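Local atomic coordinates of calcium-regulated actin-bundling protein (Dictyostelium discoideum, PDB entry 4X3N), a protein that binds and bundles actin filaments under calcium control and may help build and reorganise filopodia and pseudopodia as the cell moves. Residues P41-A46 / Y88-D93; L94-A99 / G149-L154. All blocks are in the same frame, centred on the assembly; numbering follows the deposited sequence.

Contact 1: residues P41-A46 / Y88-D93; sequences PFSQQA and YDEGND
Glu90 grips the start of helix 42-57 with both carboxylate oxygens. Ser43 OG donates to Glu90 OE1 at 2.8 Å, meeting the syn side of that oxygen and standing 18° out of the carboxylate plane. The other oxygen, OE2, takes a weak, bent bond from Ser43 N and also accepts from the indole of Trp69. Glu90 can span this distance because its CG lies anti to the backbone N (chi1 -162°) and the chain runs on extended. A backbone bond, Phe42 N to Gly91 O at 3.0 Å, lies next to this grip, and Pro41 CA makes a 3.2 Å CH...O contact with the same oxygen. Gln45 NE2 gives a nearly straight bond (178°) to Asn92 O at 2.9 Å, on a lone pair in the carbonyl plane; it also donates to Leu40 O. Beside these bonds lies the Phe42 ring, with Gly91 O over the centre of one face and Asn92 N over the same face nearer the rim. Tyr88 OH, bonded to Asp76 and Gly91 N, comes to the ring edge, 3.4 Å from Phe42 CE2; Trp69, Ile72 and Phe153 also pack on Phe42. An alanine in place of Phe42 would probably leave a gap beside the Gly91-Asn92 peptide and let that part of the loop shift. The first turn of helix 42-57 is thus capped, at Phe42 N and Ser43 N, by the loop before strand 93-95.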
loop_
_atom_site.group_PDB
_atom_site.type_symbol
_atom_site.label_atom_id
_atom_site.label_comp_id
_atom_site.label_asym_id
_atom_site.label_seq_id
_atom_site.Cartn_x
_atom_site.Cartn_y
_atom_site.Cartn_z
ATOM N N PRO A 41 -1.978 -6.834 -17.155
ATOM C CA PRO A 41 -0.764 -7.580 -16.883
ATOM C C PRO A 41 0.400 -7.057 -17.748
ATOM O O PRO A 41 0.191 -6.582 -18.871
ATOM C CB PRO A 41 -1.120 -9.005 -17.253
ATOM C CG PRO A 41 -2.620 -9.103 -16.998
ATOM C CD PRO A 41 -3.141 -7.735 -17.427
ATOM N N PHE A 42 1.605 -7.151 -17.217
ATOM C CA PHE A 42 2.780 -6.601 -17.899
ATOM C C PHE A 42 2.856 -7.029 -19.380
ATOM O O PHE A 42 3.207 -6.197 -20.246
ATOM C CB PHE A 42 4.134 -6.969 -17.238
ATOM C CG PHE A 42 4.297 -6.628 -15.760
ATOM C CD1 PHE A 42 4.222 -5.334 -15.295
ATOM C CD2 PHE A 42 4.568 -7.647 -14.820
ATOM C CE1 PHE A 42 4.408 -5.061 -13.944
ATOM C CE2 PHE A 42 4.756 -7.375 -13.473
ATOM C CZ PHE A 42 4.687 -6.053 -13.045
ATOM N N SER A 43 2.563 -8.302 -19.675
ATOM C CA SER A 43 2.729 -8.871 -21.011
ATOM C C SER A 43 1.777 -8.170 -21.989
ATOM O O SER A 43 2.137 -7.883 -23.113
ATOM C CB SER A 43 2.505 -10.368 -20.987
ATOM O OG SER A 43 1.207 -10.665 -20.450
ATOM N N GLN A 44 0.582 -7.863 -21.544
ATOM C CA GLN A 44 -0.345 -7.146 -22.354
ATOM C C GLN A 44 0.039 -5.684 -22.552
ATOM O O GLN A 44 -0.247 -5.078 -23.586
ATOM C CB GLN A 44 -1.731 -7.252 -21.753
ATOM C CG GLN A 44 -2.329 -8.653 -21.942
ATOM C CD GLN A 44 -3.681 -8.745 -21.261
ATOM O OE1 GLN A 44 -4.590 -7.956 -21.532
ATOM N NE2 GLN A 44 -3.801 -9.669 -20.353
ATOM N N GLN A 45 0.640 -5.104 -21.556
ATOM C CA GLN A 45 1.188 -3.746 -21.692
ATOM C C GLN A 45 2.254 -3.762 -22.786
ATOM O O GLN A 45 2.354 -2.820 -23.637
ATOM C CB GLN A 45 1.830 -3.316 -20.382
ATOM C CG GLN A 45 0.920 -3.029 -19.210
ATOM C CD GLN A 45 1.660 -2.761 -17.927
ATOM O OE1 GLN A 45 2.723 -2.066 -17.905
ATOM N NE2 GLN A 45 1.101 -3.258 -16.821
ATOM N N ALA A 46 3.110 -4.765 -22.702
ATOM C CA ALA A 46 4.182 -4.997 -23.666
ATOM C C ALA A 46 3.658 -5.137 -25.094
ATOM O O ALA A 46 4.148 -4.506 -26.042
ATOM C CB ALA A 46 4.959 -6.234 -23.296
ATOM N N TYR A 88 3.125 -17.608 -9.943
ATOM C CA TYR A 88 3.064 -16.166 -9.989
ATOM C C TYR A 88 1.928 -15.732 -10.875
ATOM O O TYR A 88 1.899 -16.125 -12.005
ATOM C CB TYR A 88 4.439 -15.690 -10.470
ATOM C CG TYR A 88 4.476 -14.269 -10.803
ATOM C CD1 TYR A 88 4.151 -13.320 -9.850
ATOM C CD2 TYR A 88 4.816 -13.836 -12.096
ATOM C CE1 TYR A 88 4.222 -11.983 -10.156
ATOM C CE2 TYR A 88 4.834 -12.507 -12.411
ATOM C CZ TYR A 88 4.510 -11.601 -11.449
ATOM O OH TYR A 88 4.533 -10.297 -11.712
ATOM N N ASP A 89 0.982 -14.918 -10.389
ATOM C CA ASP A 89 -0.043 -14.348 -11.238
ATOM C C ASP A 89 0.529 -12.963 -11.652
ATOM O O ASP A 89 0.870 -12.121 -10.814
ATOM C CB ASP A 89 -1.357 -14.138 -10.509
ATOM C CG ASP A 89 -1.984 -15.428 -9.994
ATOM O OD1 ASP A 89 -1.981 -16.430 -10.711
ATOM O OD2 ASP A 89 -2.499 -15.405 -8.854
ATOM N N GLU A 90 0.646 -12.768 -12.945
ATOM C CA GLU A 90 1.386 -11.653 -13.496
ATOM C C GLU A 90 0.853 -10.296 -13.000
ATOM O O GLU A 90 -0.326 -10.048 -13.049
ATOM C CB GLU A 90 1.325 -11.719 -15.018
ATOM C CG GLU A 90 2.425 -10.876 -15.655
ATOM C CD GLU A 90 2.409 -10.860 -17.169
ATOM O OE1 GLU A 90 1.584 -11.476 -17.810
ATOM O OE2 GLU A 90 3.276 -10.193 -17.710
ATOM N N GLY A 91 1.762 -9.391 -12.601
ATOM C CA GLY A 91 1.399 -8.074 -12.067
ATOM C C GLY A 91 1.277 -6.972 -13.101
ATOM O O GLY A 91 1.117 -7.266 -14.262
ATOM N N ASN A 92 1.255 -5.708 -12.658
ATOM C CA ASN A 92 1.048 -4.576 -13.537
ATOM C C ASN A 92 1.929 -3.383 -13.252
ATOM O O ASN A 92 2.342 -2.697 -14.213
ATOM C CB ASN A 92 -0.397 -4.059 -13.532
ATOM C CG ASN A 92 -1.070 -3.992 -12.122
ATOM O OD1 ASN A 92 -0.440 -3.991 -11.087
ATOM N ND2 ASN A 92 -2.389 -3.980 -12.128
ATOM N N ASP A 93 2.161 -3.066 -11.986
ATOM C CA ASP A 93 3.028 -1.927 -11.690
ATOM C C ASP A 93 3.760 -2.067 -10.321
ATOM O O ASP A 93 3.506 -2.970 -9.541
ATOM C CB ASP A 93 2.252 -0.687 -11.884
ATOM C CG ASP A 93 1.102 -0.499 -10.851
ATOM O OD1 ASP A 93 1.224 -0.929 -9.709
ATOM O OD2 ASP A 93 0.051 -0.018 -11.225
#

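Contact 2: residues L94-A99 / G149-L154; sequences LDFDIA and GRVSFL. With CA (calcium ion), chain D.
Leu94 and Val151 face each other as an antiparallel hydrogen-bonded pair, joined by Leu94 N to Val151 O at 2.8 Å and Val151 N to Leu94 O at 2.7 Å. Leu94 O also receives a CH...O contact from Arg150 CA. Both strands are very short and each gives way to a helix. On the first, Asp95 is the N-cap, its OD1 accepting from Ile98 N in a nearly straight bond (N-H...O angle 174°); on the second, Ser152 holds the N-cap position. Gly149, with positive phi (66°), brings the chain into its strand, and a water bridges its O to Phe96 N.

The 150-152 strand belongs to a calcium loop that fits the EF-hand pattern: Arg150 O binds the calcium ion at 2.3 Å, with Asp144, Asn146, Asp148 and Glu155 also ligands and a water at 2.4 Å. The strand at 93-95 appears to pair with it much as the loop of a partner EF-hand would.

The Arg150 side chain bends at chi2 and chi3 and lays one guanidinium face over the Leu94-Asp95 peptide, with Asp95 N 3.6 Å above its centre. NH1 approaches Asp95 CB, while NE forms a salt bridge with Asp93. With Leu94 and Val151 on the other face of the sheet, Val151 CG2 reaches Ala99 CB at 3.9 Å. The Phe96 ring meets the Gly149 carbonyl obliquely through CD1 and CE1, and Leu139 of helix 132-143 packs against both Phe96 and Ala99.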
loop_
_atom_site.group_PDB
_atom_site.type_symbol
_atom_site.label_atom_id
_atom_site.label_comp_id
_atom_site.label_asym_id
_atom_site.label_seq_id
_atom_site.Cartn_x
_atom_site.Cartn_y
_atom_site.Cartn_z
ATOM N N LEU A 94 4.753 -1.233 -10.120
ATOM C CA LEU A 94 5.643 -1.269 -8.988
ATOM C C LEU A 94 5.641 0.094 -8.248
ATOM O O LEU A 94 5.619 1.181 -8.875
ATOM C CB LEU A 94 7.083 -1.524 -9.453
ATOM C CG LEU A 94 7.360 -2.626 -10.508
ATOM C CD1 LEU A 94 8.867 -2.674 -10.795
ATOM C CD2 LEU A 94 6.847 -3.968 -9.990
ATOM N N ASP A 95 5.739 0.060 -6.915
ATOM C CA ASP A 95 5.934 1.306 -6.191
ATOM C C ASP A 95 7.367 1.757 -6.482
ATOM O O ASP A 95 8.145 0.980 -7.083
ATOM C CB ASP A 95 5.554 1.176 -4.720
ATOM C CG ASP A 95 6.557 0.408 -3.832
ATOM O OD1 ASP A 95 7.798 0.308 -4.076
ATOM O OD2 ASP A 95 6.049 -0.042 -2.737
ATOM N N PHE A 96 7.745 2.926 -6.023
ATOM C CA PHE A 96 9.059 3.454 -6.368
ATOM C C PHE A 96 10.256 2.673 -5.737
ATOM O O PHE A 96 11.376 2.577 -6.334
ATOM C CB PHE A 96 9.150 4.950 -6.005
ATOM C CG PHE A 96 8.426 5.894 -6.932
ATOM C CD1 PHE A 96 7.680 5.472 -7.997
ATOM C CD2 PHE A 96 8.466 7.247 -6.650
ATOM C CE1 PHE A 96 7.007 6.375 -8.780
ATOM C CE2 PHE A 96 7.807 8.157 -7.442
ATOM C CZ PHE A 96 7.080 7.726 -8.520
ATOM N N ASP A 97 10.055 2.073 -4.572
ATOM C CA ASP A 97 11.145 1.320 -3.998
ATOM C C ASP A 97 11.349 0.030 -4.803
ATOM O O ASP A 97 12.497 -0.340 -5.106
ATOM C CB ASP A 97 10.922 1.024 -2.520
ATOM C CG ASP A 97 11.116 2.248 -1.649
ATOM O OD1 ASP A 97 11.986 3.091 -1.930
ATOM O OD2 ASP A 97 10.382 2.358 -0.687
ATOM N N ILE A 98 10.250 -0.663 -5.119
ATOM C CA ILE A 98 10.366 -1.842 -5.917
ATOM C C ILE A 98 10.880 -1.539 -7.372
ATOM O O ILE A 98 11.678 -2.299 -7.908
ATOM C CB ILE A 98 9.050 -2.613 -5.954
ATOM C CG1 ILE A 98 8.555 -2.963 -4.550
ATOM C CG2 ILE A 98 9.239 -3.877 -6.738
ATOM C CD1 ILE A 98 9.540 -3.741 -3.669
ATOM N N ALA A 99 10.418 -0.444 -7.990
ATOM C CA ALA A 99 10.947 0.035 -9.263
ATOM C C ALA A 99 12.427 0.224 -9.246
ATOM O O ALA A 99 13.157 -0.163 -10.193
ATOM C CB ALA A 99 10.270 1.333 -9.701
ATOM N N GLY A 149 2.421 7.341 -8.406
ATOM C CA GLY A 149 3.525 6.794 -7.625
ATOM C C GLY A 149 3.874 5.337 -7.966
ATOM O O GLY A 149 4.534 4.652 -7.163
ATOM N N ARG A 150 3.393 4.845 -9.117
ATOM C CA ARG A 150 3.655 3.492 -9.561
ATOM C C ARG A 150 4.336 3.497 -10.948
ATOM O O ARG A 150 4.128 4.419 -11.778
ATOM C CB ARG A 150 2.362 2.703 -9.663
ATOM C CG ARG A 150 1.379 2.758 -8.492
ATOM C CD ARG A 150 1.810 1.988 -7.271
ATOM N NE ARG A 150 1.944 0.555 -7.528
ATOM C CZ ARG A 150 2.211 -0.345 -6.595
ATOM N NH1 ARG A 150 2.344 0.037 -5.308
ATOM N NH2 ARG A 150 2.349 -1.631 -6.923
ATOM N N VAL A 151 5.170 2.497 -11.183
ATOM C CA VAL A 151 5.802 2.292 -12.470
ATOM C C VAL A 151 5.283 0.988 -13.115
ATOM O O VAL A 151 5.424 -0.104 -12.541
ATOM C CB VAL A 151 7.326 2.258 -12.363
ATOM C CG1 VAL A 151 7.929 1.989 -13.707
ATOM C CG2 VAL A 151 7.873 3.564 -11.813
ATOM N N SER A 152 4.616 1.163 -14.251
ATOM C CA SER A 152 4.131 0.096 -15.061
ATOM C C SER A 152 5.233 -0.296 -16.042
ATOM O O SER A 152 6.168 0.463 -16.252
ATOM C CB SER A 152 2.905 0.545 -15.806
ATOM O OG SER A 152 3.204 1.699 -16.594
ATOM N N PHE A 153 5.107 -1.462 -16.649
ATOM C CA PHE A 153 6.003 -1.863 -17.738
ATOM C C PHE A 153 5.848 -0.945 -18.898
ATOM O O PHE A 153 6.833 -0.561 -19.511
ATOM C CB PHE A 153 5.755 -3.296 -18.130
ATOM C CG PHE A 153 6.859 -3.942 -18.927
ATOM C CD1 PHE A 153 8.178 -3.768 -18.588
ATOM C CD2 PHE A 153 6.547 -4.841 -19.967
ATOM C CE1 PHE A 153 9.200 -4.380 -19.351
ATOM C CE2 PHE A 153 7.580 -5.498 -20.706
ATOM C CZ PHE A 153 8.878 -5.228 -20.416
ATOM N N LEU A 154 4.616 -0.505 -19.157
ATOM C CA LEU A 154 4.343 0.498 -20.183
ATOM C C LEU A 154 5.167 1.765 -19.957
ATOM O O LEU A 154 5.742 2.275 -20.884
ATOM C CB LEU A 154 2.892 0.922 -20.284
ATOM C CG LEU A 154 2.508 1.944 -21.373
ATOM C CD1 LEU A 154 2.681 1.425 -22.807
ATOM C CD2 LEU A 154 1.071 2.360 -21.185
HETATM CA CA CA D . 2.437 5.395 -13.022
HETATM O O HOH W 1 5.861 4.969 -4.697
HETATM O O HOH W 2 0.834 3.674 -13.422
#

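Contacts 1 and 2 follow each other directly along the chain, Asp93 ending one and Leu94 opening the other, with centres about 12 Å apart. Two side chains tie them together. Asp93 OD1 takes a salt bridge from Arg150 NE at 2.7 Å, while its other oxygen pairs with Lys39, so this carboxylate is paired with two positive charges. Gln45 OE1 probably accepts from Leu154 N at 2.8 Å, linking helix 42-57 to the first turn of helix 153-160. Contact 2 supplies a calcium ligand through Arg150 O; contact 1 supplies none, although the Asp93 side chain lies about 6 Å from the ion.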